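Local atomic coordinates of coat protein (Sulfolobus turreted icosahedral virus, PDB entry 2BBD), a protein that is the major capsid protein of an archaeal virus, probably a double jelly-roll subunit from which the icosahedral shell is assembled. Residues I33-I38 / A148-T153; L51-F56 / G224-D229; S71-S76 / K184-P189; S78-G83 / L215-N220; Y211-V216 / L308-V313. All blocks are in the same frame, centred on the assembly; numbering follows the deposited sequence.

Interaction 1. Residues I33-I38 / A148-T153; sequences IRVQLI and ASFYIT
Arg34, Gln36 and Ile38 face Thr153, Tyr151 and Ser149 as antiparallel hydrogen-bonded pairs, tying strand 29-43 to strand 145-158 in a sheet of the N-terminal half, consistent with a jelly-roll sandwich. The main chains supply two N-H...O bonds to each pair. The shortest runs from Arg34 N to Thr153 O, 2.6 Å and close to straight, and the longest from Ser149 N to Ile38 O, 3.1 Å. In between, CA-H groups such as that of Phe150 lean on the same carbonyl oxygens.

Apolar packing occupies the face carrying Val35, Leu37, Phe150 and Ile152. Leu37 CD1 sits over the centre of the Phe150 ring, 3.7 Å from its centroid, a CH-pi contact; chi1 of 175° puts CG anti to the backbone N, and chi2 of 60° then places CD1 over the ring. Val35 splits its methyls, CG1 against Phe150 CD2 at 3.7 Å and CG2 against Ile152 CD1. Ile20 and Ile22 of strand 19-24 and Leu133 and Ile135 of strand 131-137 cover this face.

Polar groups and water dominate the other face. One water accepts from Gln36 NE2 and donates to Tyr151 O, while also bonding Thr153 OG1, which bonds Thr7 OG1 as well; Arg34 NE forms a salt bridge with Glu117. The Tyr151 side chain crosses Ile38 at about a right angle, CE1 3.9 Å from Ile38 CB, and a second water, bonded to Tyr151 OH, donates to Ile38 O at 2.7 Å.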
# COMPACT_ATOMS: atom_id res chain seq x y z
N ILE A 33 5.83 9.56 5.54
CA ILE A 33 5.43 9.31 6.91
C ILE A 33 5.75 7.86 7.23
O ILE A 33 5.40 6.95 6.48
CB ILE A 33 3.92 9.54 7.11
CG1 ILE A 33 3.58 11.02 6.86
CG2 ILE A 33 3.51 9.12 8.50
CD1 ILE A 33 2.08 11.30 6.82
N ARG A 34 6.42 7.65 8.35
CA ARG A 34 6.76 6.31 8.78
C ARG A 34 5.96 5.95 10.02
O ARG A 34 5.80 6.77 10.93
CB ARG A 34 8.25 6.20 9.08
CG ARG A 34 8.64 4.90 9.76
CD ARG A 34 10.09 4.91 10.21
NE ARG A 34 11.01 4.85 9.08
CZ ARG A 34 12.33 4.97 9.20
NH1 ARG A 34 12.88 5.15 10.40
NH2 ARG A 34 13.11 4.88 8.13
N VAL A 35 5.47 4.71 10.05
CA VAL A 35 4.70 4.19 11.16
C VAL A 35 5.39 2.92 11.66
O VAL A 35 5.70 2.03 10.87
CB VAL A 35 3.25 3.83 10.74
CG1 VAL A 35 2.51 3.19 11.90
CG2 VAL A 35 2.49 5.07 10.26
N GLN A 36 5.66 2.86 12.96
CA GLN A 36 6.28 1.68 13.55
C GLN A 36 5.45 1.21 14.74
O GLN A 36 5.20 1.99 15.68
CB GLN A 36 7.71 1.96 14.01
CG GLN A 36 8.64 2.49 12.93
CD GLN A 36 9.98 2.93 13.48
OE1 GLN A 36 10.94 2.15 13.53
NE2 GLN A 36 10.06 4.18 13.93
N LEU A 37 5.01 -0.04 14.69
CA LEU A 37 4.24 -0.64 15.77
C LEU A 37 5.32 -1.41 16.53
O LEU A 37 5.85 -2.40 16.04
CB LEU A 37 3.17 -1.60 15.22
CG LEU A 37 2.37 -2.38 16.26
CD1 LEU A 37 1.63 -1.42 17.17
CD2 LEU A 37 1.37 -3.33 15.56
N ILE A 38 5.64 -0.93 17.72
CA ILE A 38 6.72 -1.51 18.52
C ILE A 38 6.28 -1.85 19.94
O ILE A 38 5.65 -1.04 20.62
CB ILE A 38 7.90 -0.52 18.58
CG1 ILE A 38 8.32 -0.13 17.16
CG2 ILE A 38 9.06 -1.14 19.37
CD1 ILE A 38 9.33 1.00 17.09
N ALA A 148 1.97 -2.87 22.89
CA ALA A 148 2.76 -2.00 22.03
C ALA A 148 2.10 -0.65 21.73
O ALA A 148 0.95 -0.39 22.10
CB ALA A 148 3.06 -2.74 20.71
N SER A 149 2.85 0.20 21.02
CA SER A 149 2.40 1.53 20.63
C SER A 149 2.90 1.87 19.22
O SER A 149 3.91 1.32 18.76
CB SER A 149 2.93 2.60 21.60
OG SER A 149 2.42 2.44 22.91
N PHE A 150 2.20 2.79 18.57
CA PHE A 150 2.58 3.26 17.25
C PHE A 150 3.43 4.51 17.38
O PHE A 150 3.04 5.45 18.09
CB PHE A 150 1.37 3.62 16.41
CG PHE A 150 0.54 2.45 15.99
CD1 PHE A 150 -0.61 2.11 16.70
CD2 PHE A 150 0.88 1.71 14.87
CE1 PHE A 150 -1.42 1.05 16.28
CE2 PHE A 150 0.09 0.64 14.44
CZ PHE A 150 -1.07 0.31 15.15
N TYR A 151 4.57 4.50 16.70
CA TYR A 151 5.49 5.63 16.67
C TYR A 151 5.41 6.22 15.26
O TYR A 151 5.51 5.50 14.26
CB TYR A 151 6.92 5.17 16.97
CG TYR A 151 7.07 4.63 18.36
CD1 TYR A 151 6.53 3.39 18.70
CD2 TYR A 151 7.71 5.37 19.35
CE1 TYR A 151 6.62 2.90 20.00
CE2 TYR A 151 7.81 4.89 20.66
CZ TYR A 151 7.25 3.66 20.97
OH TYR A 151 7.32 3.18 22.26
N ILE A 152 5.22 7.54 15.20
CA ILE A 152 5.10 8.24 13.93
C ILE A 152 6.34 9.05 13.61
O ILE A 152 6.80 9.85 14.43
CB ILE A 152 3.89 9.18 13.96
CG1 ILE A 152 2.64 8.42 14.40
CG2 ILE A 152 3.72 9.85 12.60
CD1 ILE A 152 2.26 7.22 13.52
N THR A 153 6.89 8.86 12.41
CA THR A 153 8.07 9.61 12.01
C THR A 153 7.82 10.30 10.68
O THR A 153 7.39 9.68 9.71
CB THR A 153 9.29 8.70 11.91
OG1 THR A 153 9.54 8.11 13.19
CG2 THR A 153 10.51 9.49 11.49
O HOH W 1 8.28 5.83 13.22
O HOH W 2 6.41 0.24 22.83

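Interaction 2. Residues L51-F56 / G224-D229; sequences LPSAPF and GINNTD
Ile225 meets Ala54 and Pro55 where the loop following strand 210-219 reaches across to the loop following strand 49-50, a surface contact between the C-terminal and N-terminal halves of the subunit. The isoleucine is worth tracing outward. Its CB packs on Ile219 of its own loop's approach strand. At CB the side chain forks: CG2, set between the backbone N and the carbonyl carbon, turns to the other loop, 3.5 Å from Ala54 O, 3.8 Å from Ala54 CB and 4.0 Å from Pro55 CD. The longer branch, with CG1 anti to the backbone N (chi1 -160°), leads away from that loop, and its tip CD1 rests 3.7 Å from Tyr217 CD2.

The surface offered to CG2 is shaped by a cis peptide before Pro55. With Phe56 N bonded to Ser53 O, residues 53-56 form a type VI turn. On the other side, an Asx turn at Asn227 OD1, which accepts from Asp229 N, shapes the loop.

Next along, Asn226 brings OD1 to 4.0 Å from Ala54 CB, and its ND2 comes 3.2 Å from Ser53 OG, but at an angle too poor for a hydrogen bond. A water donates to Ala54 O at 2.7 Å and accepts from Ile225 N. With no direct hydrogen bond between the loops, their polar join depends on this single water, and the rest is van der Waals contact.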
# COMPACT_ATOMS: atom_id res chain seq x y z
N LEU A 51 2.43 -18.33 16.69
CA LEU A 51 1.77 -17.19 16.06
C LEU A 51 1.32 -17.58 14.66
O LEU A 51 1.90 -18.46 14.03
CB LEU A 51 2.73 -15.99 16.05
CG LEU A 51 2.91 -15.45 17.47
CD1 LEU A 51 4.09 -14.50 17.57
CD2 LEU A 51 1.62 -14.76 17.89
N PRO A 52 0.25 -16.93 14.16
CA PRO A 52 -0.29 -17.23 12.83
C PRO A 52 0.66 -17.02 11.66
O PRO A 52 1.73 -16.43 11.80
CB PRO A 52 -1.52 -16.32 12.74
CG PRO A 52 -1.19 -15.20 13.63
CD PRO A 52 -0.50 -15.84 14.81
N SER A 53 0.27 -17.53 10.50
CA SER A 53 1.07 -17.40 9.30
C SER A 53 0.83 -16.01 8.72
O SER A 53 0.10 -15.20 9.29
CB SER A 53 0.62 -18.44 8.28
OG SER A 53 -0.70 -18.15 7.86
N ALA A 54 1.46 -15.75 7.58
CA ALA A 54 1.28 -14.48 6.88
C ALA A 54 -0.23 -14.37 6.62
O ALA A 54 -0.91 -15.38 6.47
CB ALA A 54 2.05 -14.52 5.57
N PRO A 55 -0.75 -13.14 6.50
CA PRO A 55 -0.10 -11.84 6.58
C PRO A 55 0.28 -11.29 7.96
O PRO A 55 0.57 -10.10 8.09
CB PRO A 55 -1.09 -10.93 5.84
CG PRO A 55 -2.40 -11.48 6.29
CD PRO A 55 -2.19 -12.99 6.20
N PHE A 56 0.28 -12.13 8.99
CA PHE A 56 0.72 -11.66 10.30
C PHE A 56 2.22 -11.42 10.10
O PHE A 56 2.88 -12.15 9.36
CB PHE A 56 0.49 -12.73 11.38
CG PHE A 56 1.24 -12.47 12.67
CD1 PHE A 56 2.57 -12.86 12.80
CD2 PHE A 56 0.64 -11.80 13.73
CE1 PHE A 56 3.29 -12.59 13.97
CE2 PHE A 56 1.35 -11.52 14.90
CZ PHE A 56 2.69 -11.91 15.02
N GLY A 224 -5.37 -19.38 3.39
CA GLY A 224 -5.14 -17.94 3.46
C GLY A 224 -4.32 -17.42 2.30
O GLY A 224 -4.57 -17.77 1.14
N ILE A 225 -3.33 -16.58 2.60
CA ILE A 225 -2.48 -16.00 1.56
C ILE A 225 -1.34 -16.94 1.15
O ILE A 225 -0.63 -16.68 0.19
CB ILE A 225 -1.90 -14.64 2.05
CG1 ILE A 225 -1.43 -13.81 0.85
CG2 ILE A 225 -0.73 -14.90 3.00
CD1 ILE A 225 -1.12 -12.36 1.22
N ASN A 226 -1.16 -18.03 1.89
CA ASN A 226 -0.10 -18.98 1.56
C ASN A 226 -0.67 -20.08 0.68
O ASN A 226 -0.90 -21.20 1.13
CB ASN A 226 0.49 -19.59 2.84
CG ASN A 226 1.13 -18.55 3.72
OD1 ASN A 226 2.03 -17.82 3.29
ND2 ASN A 226 0.67 -18.46 4.96
N ASN A 227 -0.91 -19.74 -0.58
CA ASN A 227 -1.48 -20.66 -1.55
C ASN A 227 -0.81 -20.40 -2.89
O ASN A 227 -0.08 -19.42 -3.04
CB ASN A 227 -2.98 -20.41 -1.67
CG ASN A 227 -3.28 -19.06 -2.34
OD1 ASN A 227 -3.12 -18.91 -3.55
ND2 ASN A 227 -3.70 -18.09 -1.54
N THR A 228 -1.07 -21.26 -3.86
CA THR A 228 -0.51 -21.10 -5.19
C THR A 228 -1.65 -21.19 -6.19
O THR A 228 -1.53 -21.85 -7.22
CB THR A 228 0.53 -22.19 -5.50
OG1 THR A 228 0.01 -23.48 -5.14
CG2 THR A 228 1.83 -21.94 -4.74
N ASP A 229 -2.76 -20.54 -5.87
CA ASP A 229 -3.94 -20.56 -6.74
C ASP A 229 -3.82 -19.73 -8.00
O ASP A 229 -4.37 -20.10 -9.04
CB ASP A 229 -5.19 -20.12 -5.97
CG ASP A 229 -5.61 -21.11 -4.91
OD1 ASP A 229 -5.27 -22.31 -5.03
OD2 ASP A 229 -6.30 -20.70 -3.95
O HOH W 3 -3.14 -16.22 5.31

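Interaction 3. Residues S71-S76 / K184-P189; sequences SKTLYS and KVIEIP
Parallel pairing of Tyr75 with Val185 and of Ser76 with Ile186 sets strand 72-78 beside strand 182-193, where a sheet otherwise made of antiparallel neighbours passes from the N-terminal to the C-terminal half of the subunit. Three backbone bonds hold it: Val185 N to Leu74 O at 2.9 Å, Ser76 N to Val185 O, and Glu187 N to Ser76 O at 2.8 Å. Strand 72-78 turns a corner at Leu74, which together with Tyr75 faces Leu66 in a classic beta bulge.

Val185 lies over one face of the Tyr75 ring, a CH-pi contact. Its CB stands 3.3 Å above the ring plane, offset toward the rim at CD1 and CE1, and CG2 continues to 3.4 Å from CZ. The tyrosine hydroxyl goes on to Asp119 O. On the opposite face Ile186, bent at chi2 (-65°), brings CD1 back to 3.7 Å from Ser76 CB and 4.0 Å from Thr73 CG2.

Where the strands diverge, a water takes over: it donates to Thr73 O at 2.8 Å and accepts from Lys184 NZ. The junction thus combines an aromatic and aliphatic inner side with a hydrated margin, to which the lysine probably brings a positive charge.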
# COMPACT_ATOMS: atom_id res chain seq x y z
N SER A 71 -11.96 15.44 3.15
CA SER A 71 -12.39 14.53 2.09
C SER A 71 -11.37 14.05 1.08
O SER A 71 -11.70 13.24 0.22
CB SER A 71 -13.54 15.16 1.32
OG SER A 71 -13.12 16.37 0.70
N LYS A 72 -10.13 14.54 1.15
CA LYS A 72 -9.14 14.13 0.17
C LYS A 72 -8.25 12.98 0.66
O LYS A 72 -7.51 13.11 1.64
CB LYS A 72 -8.31 15.34 -0.24
CG LYS A 72 -9.20 16.47 -0.78
CD LYS A 72 -8.42 17.74 -1.02
CE LYS A 72 -9.29 18.81 -1.66
NZ LYS A 72 -8.51 20.05 -1.95
N THR A 73 -8.33 11.86 -0.05
CA THR A 73 -7.59 10.66 0.31
C THR A 73 -6.31 10.40 -0.46
O THR A 73 -6.31 10.33 -1.69
CB THR A 73 -8.50 9.44 0.15
OG1 THR A 73 -9.70 9.67 0.89
CG2 THR A 73 -7.80 8.16 0.65
N LEU A 74 -5.21 10.26 0.27
CA LEU A 74 -3.91 9.97 -0.31
C LEU A 74 -3.66 8.46 -0.27
O LEU A 74 -3.09 7.88 -1.19
CB LEU A 74 -2.81 10.70 0.47
CG LEU A 74 -2.88 12.23 0.53
CD1 LEU A 74 -1.73 12.78 1.35
CD2 LEU A 74 -2.84 12.77 -0.88
N TYR A 75 -4.09 7.84 0.82
CA TYR A 75 -3.94 6.40 1.01
C TYR A 75 -5.17 5.80 1.67
O TYR A 75 -5.76 6.40 2.58
CB TYR A 75 -2.75 6.08 1.91
CG TYR A 75 -1.40 6.10 1.23
CD1 TYR A 75 -0.71 4.91 0.98
CD2 TYR A 75 -0.80 7.30 0.86
CE1 TYR A 75 0.55 4.92 0.37
CE2 TYR A 75 0.46 7.33 0.26
CZ TYR A 75 1.12 6.13 0.02
OH TYR A 75 2.37 6.16 -0.56
N SER A 76 -5.54 4.62 1.20
CA SER A 76 -6.65 3.85 1.74
C SER A 76 -6.22 2.41 1.45
O SER A 76 -6.48 1.87 0.37
CB SER A 76 -7.96 4.18 1.01
OG SER A 76 -9.03 3.51 1.64
N LYS A 184 -2.04 8.58 -4.87
CA LYS A 184 -3.41 8.07 -4.73
C LYS A 184 -3.28 6.55 -4.65
O LYS A 184 -3.54 5.83 -5.62
CB LYS A 184 -4.25 8.47 -5.94
CG LYS A 184 -5.73 8.14 -5.79
CD LYS A 184 -6.48 8.44 -7.07
CE LYS A 184 -7.98 8.21 -6.92
NZ LYS A 184 -8.60 9.18 -5.97
N VAL A 185 -2.87 6.08 -3.48
CA VAL A 185 -2.65 4.66 -3.22
C VAL A 185 -3.88 4.04 -2.57
O VAL A 185 -4.11 4.20 -1.38
CB VAL A 185 -1.42 4.49 -2.32
CG1 VAL A 185 -1.11 3.02 -2.09
CG2 VAL A 185 -0.23 5.21 -2.96
N ILE A 186 -4.66 3.33 -3.37
CA ILE A 186 -5.90 2.74 -2.90
C ILE A 186 -5.97 1.22 -3.09
O ILE A 186 -5.57 0.70 -4.13
CB ILE A 186 -7.11 3.35 -3.64
CG1 ILE A 186 -7.01 4.88 -3.66
CG2 ILE A 186 -8.40 2.89 -2.99
CD1 ILE A 186 -7.11 5.54 -2.29
N GLU A 187 -6.50 0.53 -2.08
CA GLU A 187 -6.64 -0.91 -2.18
C GLU A 187 -8.09 -1.24 -2.48
O GLU A 187 -9.00 -0.78 -1.78
CB GLU A 187 -6.21 -1.60 -0.87
CG GLU A 187 -5.99 -3.09 -1.05
CD GLU A 187 -5.51 -3.79 0.20
OE1 GLU A 187 -4.70 -4.73 0.09
OE2 GLU A 187 -5.95 -3.42 1.31
N ILE A 188 -8.32 -2.02 -3.54
CA ILE A 188 -9.66 -2.39 -3.95
C ILE A 188 -9.81 -3.91 -4.01
O ILE A 188 -9.07 -4.59 -4.72
CB ILE A 188 -9.99 -1.81 -5.34
CG1 ILE A 188 -9.75 -0.30 -5.33
CG2 ILE A 188 -11.44 -2.13 -5.70
CD1 ILE A 188 -9.94 0.34 -6.68
N PRO A 189 -10.77 -4.45 -3.25
CA PRO A 189 -11.00 -5.89 -3.23
C PRO A 189 -12.00 -6.35 -4.29
O PRO A 189 -12.73 -5.55 -4.86
CB PRO A 189 -11.53 -6.11 -1.83
CG PRO A 189 -12.43 -4.90 -1.65
CD PRO A 189 -11.58 -3.76 -2.22
O HOH W 4 -8.39 9.17 -3.23

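Interaction 4. Residues S78-G83 / L215-N220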
# COMPACT_ATOMS: atom_id res chain seq x y z
N SER A 78 -5.10 -1.63 3.46
CA SER A 78 -5.13 -2.50 4.63
C SER A 78 -3.71 -2.57 5.19
O SER A 78 -2.75 -2.22 4.49
CB SER A 78 -5.59 -3.90 4.23
OG SER A 78 -4.73 -4.47 3.26
N GLY A 79 -3.56 -2.99 6.43
CA GLY A 79 -2.22 -3.11 6.99
C GLY A 79 -1.48 -4.22 6.23
O GLY A 79 -0.26 -4.15 6.02
N THR A 80 -2.24 -5.22 5.80
CA THR A 80 -1.71 -6.36 5.05
C THR A 80 -1.11 -5.94 3.69
O THR A 80 0.04 -6.23 3.40
CB THR A 80 -2.80 -7.42 4.79
OG1 THR A 80 -3.14 -8.06 6.02
CG2 THR A 80 -2.30 -8.46 3.79
N GLY A 81 -1.92 -5.27 2.88
CA GLY A 81 -1.47 -4.84 1.57
C GLY A 81 -0.27 -3.91 1.57
O GLY A 81 0.69 -4.10 0.80
N LEU A 82 -0.31 -2.89 2.43
CA LEU A 82 0.80 -1.95 2.50
C LEU A 82 2.05 -2.66 3.01
O LEU A 82 3.18 -2.33 2.60
CB LEU A 82 0.45 -0.77 3.43
CG LEU A 82 1.47 0.38 3.50
CD1 LEU A 82 1.73 0.94 2.10
CD2 LEU A 82 0.94 1.48 4.43
N GLY A 83 1.84 -3.63 3.91
CA GLY A 83 2.94 -4.41 4.47
C GLY A 83 3.61 -5.27 3.41
O GLY A 83 4.83 -5.38 3.35
N LEU A 215 -0.18 -4.13 -6.85
CA LEU A 215 0.13 -5.28 -6.01
C LEU A 215 -1.13 -6.11 -5.94
O LEU A 215 -2.19 -5.62 -5.59
CB LEU A 215 0.52 -4.85 -4.59
CG LEU A 215 0.45 -6.01 -3.57
CD1 LEU A 215 1.41 -7.13 -3.98
CD2 LEU A 215 0.79 -5.49 -2.17
N VAL A 216 -1.00 -7.38 -6.31
CA VAL A 216 -2.14 -8.27 -6.27
C VAL A 216 -1.84 -9.48 -5.41
O VAL A 216 -0.79 -10.10 -5.56
CB VAL A 216 -2.51 -8.80 -7.68
CG1 VAL A 216 -3.73 -9.72 -7.58
CG2 VAL A 216 -2.77 -7.63 -8.63
N TYR A 217 -2.76 -9.79 -4.50
CA TYR A 217 -2.60 -10.98 -3.68
C TYR A 217 -3.96 -11.64 -3.56
O TYR A 217 -4.99 -10.97 -3.62
CB TYR A 217 -1.99 -10.68 -2.31
CG TYR A 217 -2.74 -9.70 -1.45
CD1 TYR A 217 -2.60 -8.33 -1.64
CD2 TYR A 217 -3.54 -10.14 -0.40
CE1 TYR A 217 -3.23 -7.41 -0.80
CE2 TYR A 217 -4.19 -9.23 0.45
CZ TYR A 217 -4.02 -7.86 0.25
OH TYR A 217 -4.63 -6.95 1.09
N VAL A 218 -3.94 -12.95 -3.42
CA VAL A 218 -5.16 -13.73 -3.35
C VAL A 218 -5.29 -14.55 -2.07
O VAL A 218 -4.33 -15.14 -1.59
CB VAL A 218 -5.22 -14.66 -4.59
CG1 VAL A 218 -6.52 -15.40 -4.63
CG2 VAL A 218 -5.05 -13.83 -5.86
N ILE A 219 -6.50 -14.59 -1.52
CA ILE A 219 -6.75 -15.32 -0.29
C ILE A 219 -7.61 -16.56 -0.50
O ILE A 219 -8.70 -16.49 -1.07
CB ILE A 219 -7.47 -14.43 0.76
CG1 ILE A 219 -6.64 -13.18 1.06
CG2 ILE A 219 -7.71 -15.23 2.03
CD1 ILE A 219 -5.26 -13.45 1.64
N ASN A 220 -7.09 -17.69 -0.04
CA ASN A 220 -7.78 -18.98 -0.12
C ASN A 220 -8.43 -19.18 1.26
O ASN A 220 -7.78 -18.97 2.29
CB ASN A 220 -6.74 -20.07 -0.42
CG ASN A 220 -7.32 -21.47 -0.45
OD1 ASN A 220 -7.74 -22.01 0.58
ND2 ASN A 220 -7.34 -22.08 -1.63
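Tyr217 and Leu215 reach from strand 210-219 to the first turn of helix 79-89. The tyrosine ring meets the helix on two sides of its tip: CE1 lies 3.9 Å from Gly81 CA, and CE2 the same distance from Thr80 CG2. Its hydroxyl ends 3.3 Å from Ser78 OG. With no side chain on Gly81, the tip of the tyrosine approaches the helix backbone itself. Leu215 adds one methyl, CD2 at 3.3 Å from Gly81 O.

What sets these groups lies one shell out. Ser78 is the helix N-cap: with chi1 at 59°, OG turns back to accept from Gly81 N at 2.9 Å, the N-H...O angle being 165°. Glu187 bonds both hydroxyls, OE1 with Tyr217 OH and OE2 with Ser78 OG; the helix N-terminus would probably help stabilise its negative charge. Thr80 OG1 bonds an MPD molecule, probably from the crystallisation liquor.

The axes of residues 79-83 and 215-219 pass 9.7 Å apart, at 127°. The helix sits against the mixed sheet, with Tyr306 of strand 303-313 packed on the Tyr217 ring, while Trp116 and Phe118 of strand 108-123 touch Leu82 on the helix.

Interaction 5. Residues Y211-V216 / L308-V313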
# COMPACT_ATOMS: atom_id res chain seq x y z
N TYR A 211 -1.37 5.16 -13.14
CA TYR A 211 -0.97 3.92 -12.48
C TYR A 211 0.51 3.60 -12.61
O TYR A 211 1.04 3.50 -13.71
CB TYR A 211 -1.79 2.75 -13.04
CG TYR A 211 -3.26 2.81 -12.68
CD1 TYR A 211 -3.78 2.02 -11.66
CD2 TYR A 211 -4.12 3.69 -13.34
CE1 TYR A 211 -5.13 2.10 -11.31
CE2 TYR A 211 -5.46 3.78 -12.99
CZ TYR A 211 -5.96 2.98 -11.98
OH TYR A 211 -7.28 3.09 -11.62
N LYS A 212 1.17 3.45 -11.47
CA LYS A 212 2.59 3.14 -11.48
C LYS A 212 2.76 1.63 -11.32
O LYS A 212 3.40 0.98 -12.14
CB LYS A 212 3.31 3.90 -10.37
CG LYS A 212 4.79 3.61 -10.30
CD LYS A 212 5.47 4.44 -9.21
CE LYS A 212 6.94 4.07 -9.07
NZ LYS A 212 7.57 4.71 -7.88
N ARG A 213 2.20 1.07 -10.25
CA ARG A 213 2.31 -0.36 -10.05
C ARG A 213 1.12 -0.92 -9.30
O ARG A 213 0.45 -0.21 -8.54
CB ARG A 213 3.61 -0.71 -9.32
CG ARG A 213 3.70 -0.19 -7.90
CD ARG A 213 5.08 -0.43 -7.35
NE ARG A 213 6.09 0.14 -8.24
CZ ARG A 213 7.28 0.56 -7.84
NH1 ARG A 213 7.63 0.48 -6.56
NH2 ARG A 213 8.13 1.07 -8.72
N GLN A 214 0.85 -2.20 -9.53
CA GLN A 214 -0.27 -2.87 -8.90
C GLN A 214 0.17 -4.10 -8.13
O GLN A 214 0.83 -4.99 -8.68
CB GLN A 214 -1.28 -3.28 -9.96
CG GLN A 214 -2.54 -3.93 -9.41
CD GLN A 214 -3.34 -4.60 -10.50
OE1 GLN A 214 -4.50 -4.98 -10.29
NE2 GLN A 214 -2.73 -4.76 -11.67
N LEU A 215 -0.18 -4.13 -6.85
CA LEU A 215 0.13 -5.28 -6.01
C LEU A 215 -1.13 -6.11 -5.94
O LEU A 215 -2.19 -5.62 -5.59
CB LEU A 215 0.52 -4.85 -4.59
CG LEU A 215 0.45 -6.01 -3.57
CD1 LEU A 215 1.41 -7.13 -3.98
CD2 LEU A 215 0.79 -5.49 -2.17
N VAL A 216 -1.00 -7.38 -6.31
CA VAL A 216 -2.14 -8.27 -6.27
C VAL A 216 -1.84 -9.48 -5.41
O VAL A 216 -0.79 -10.10 -5.56
CB VAL A 216 -2.51 -8.80 -7.68
CG1 VAL A 216 -3.73 -9.72 -7.58
CG2 VAL A 216 -2.77 -7.63 -8.63
N LEU A 308 -3.87 -3.58 -4.62
CA LEU A 308 -3.40 -2.34 -4.03
C LEU A 308 -2.72 -1.54 -5.15
O LEU A 308 -1.65 -1.92 -5.65
CB LEU A 308 -2.41 -2.62 -2.90
CG LEU A 308 -1.98 -1.43 -2.03
CD1 LEU A 308 -1.34 -1.94 -0.75
CD2 LEU A 308 -1.01 -0.55 -2.79
N TYR A 309 -3.37 -0.45 -5.54
CA TYR A 309 -2.87 0.41 -6.60
C TYR A 309 -1.96 1.55 -6.17
O TYR A 309 -2.36 2.45 -5.44
CB TYR A 309 -4.04 1.01 -7.36
CG TYR A 309 -4.84 -0.00 -8.12
CD1 TYR A 309 -4.34 -0.58 -9.28
CD2 TYR A 309 -6.12 -0.36 -7.70
CE1 TYR A 309 -5.10 -1.49 -10.00
CE2 TYR A 309 -6.88 -1.26 -8.42
CZ TYR A 309 -6.37 -1.82 -9.57
OH TYR A 309 -7.13 -2.69 -10.29
N VAL A 310 -0.71 1.50 -6.63
CA VAL A 310 0.19 2.58 -6.31
C VAL A 310 0.09 3.54 -7.49
O VAL A 310 0.76 3.36 -8.51
CB VAL A 310 1.64 2.08 -6.16
CG1 VAL A 310 2.55 3.25 -5.89
CG2 VAL A 310 1.72 1.08 -5.00
N SER A 311 -0.78 4.53 -7.35
CA SER A 311 -1.02 5.53 -8.39
C SER A 311 -0.83 6.96 -7.86
O SER A 311 -0.65 7.18 -6.67
CB SER A 311 -2.45 5.39 -8.92
OG SER A 311 -2.70 4.09 -9.44
N TYR A 312 -0.87 7.92 -8.78
CA TYR A 312 -0.75 9.34 -8.43
C TYR A 312 -1.58 10.19 -9.39
O TYR A 312 -1.98 9.73 -10.46
CB TYR A 312 0.71 9.80 -8.45
CG TYR A 312 1.44 9.57 -9.75
CD1 TYR A 312 2.07 8.35 -10.01
CD2 TYR A 312 1.54 10.58 -10.70
CE1 TYR A 312 2.76 8.14 -11.19
CE2 TYR A 312 2.23 10.38 -11.89
CZ TYR A 312 2.84 9.16 -12.13
OH TYR A 312 3.51 8.93 -13.31
N VAL A 313 -1.84 11.42 -8.98
CA VAL A 313 -2.64 12.34 -9.78
C VAL A 313 -1.98 13.70 -9.78
O VAL A 313 -1.38 14.11 -8.78
CB VAL A 313 -4.06 12.50 -9.19
CG1 VAL A 313 -4.83 13.59 -9.94
CG2 VAL A 313 -4.81 11.19 -9.25
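Lys212 and Arg213 both face Val310 in a classic beta bulge, which shifts by one residue the antiparallel pairing of strands 210-219 and 303-313, neighbours in the mixed sheet and part of the C-terminal half, consistent with its second jelly roll. Val310 O accepts from two donors, Lys212 N at 3.0 Å and Arg213 N at 3.2 Å, while Val310 N returns a bond to Arg213 O. Beyond the bulge, Leu215 and Leu308 exchange two backbone bonds.

Aromatic contacts fill the face carrying Tyr211, Gln214, Tyr309 and Ser311. Tyr211 presents its edge to the face of Tyr309 in an offset edge-to-face pair, planes at 85°, with CE1 3.5 Å from Tyr309 CD1. Ser311 OG sits 3.2 Å above the plane of the Tyr211 ring, toward the rim near CD1. Gln214 runs alongside Tyr309, CG 3.6 Å from Tyr309 CE1 and its amide turned only 16° from the ring plane.

Aliphatic contact on the other face is made by Arg213, whose CG, placed between the backbone N and the carbonyl carbon (chi1 65°), lies 3.5 Å from Val310 CB. The guanidinium continues to Asp274 in a salt bridge.

On the aromatic face Tyr211 OH bonds Gln206 O, Ser311 OG bonds Gln209, and Gln214 bonds Tyr233 and Ser307. The Ser311 hydroxyl and Gln214 amide can probably lie against rings at little cost, since each is bonded outside the two segments.

Interactions 3, 4 and 5 form a continuous group on and against the mixed sheet. Strand 182-193 of interaction 3 pairs with strand 303-313 of interaction 5 through Lys184 N to Ser311 O, 2.7 Å, and Ile186 O to Tyr309 N, 2.9 Å. Glu187 of interaction 3 reaches Tyr217 and Ser78 of interaction 4. Interactions 4 and 5 share Leu215 and Val216, and Leu308 CD1 packs on Gly81 C. Interaction 2 adjoins interaction 4: Asn227 ND2 lies 3.0 Å from Val218 O. Interaction 1 stands apart, its centre about 20 Å from those of interactions 3 and 4. Bound MPD, probably from the crystallisation liquor, comes within about 3 to 4 Å of the side chains of Pro55, Thr80, Glu187 and Lys212.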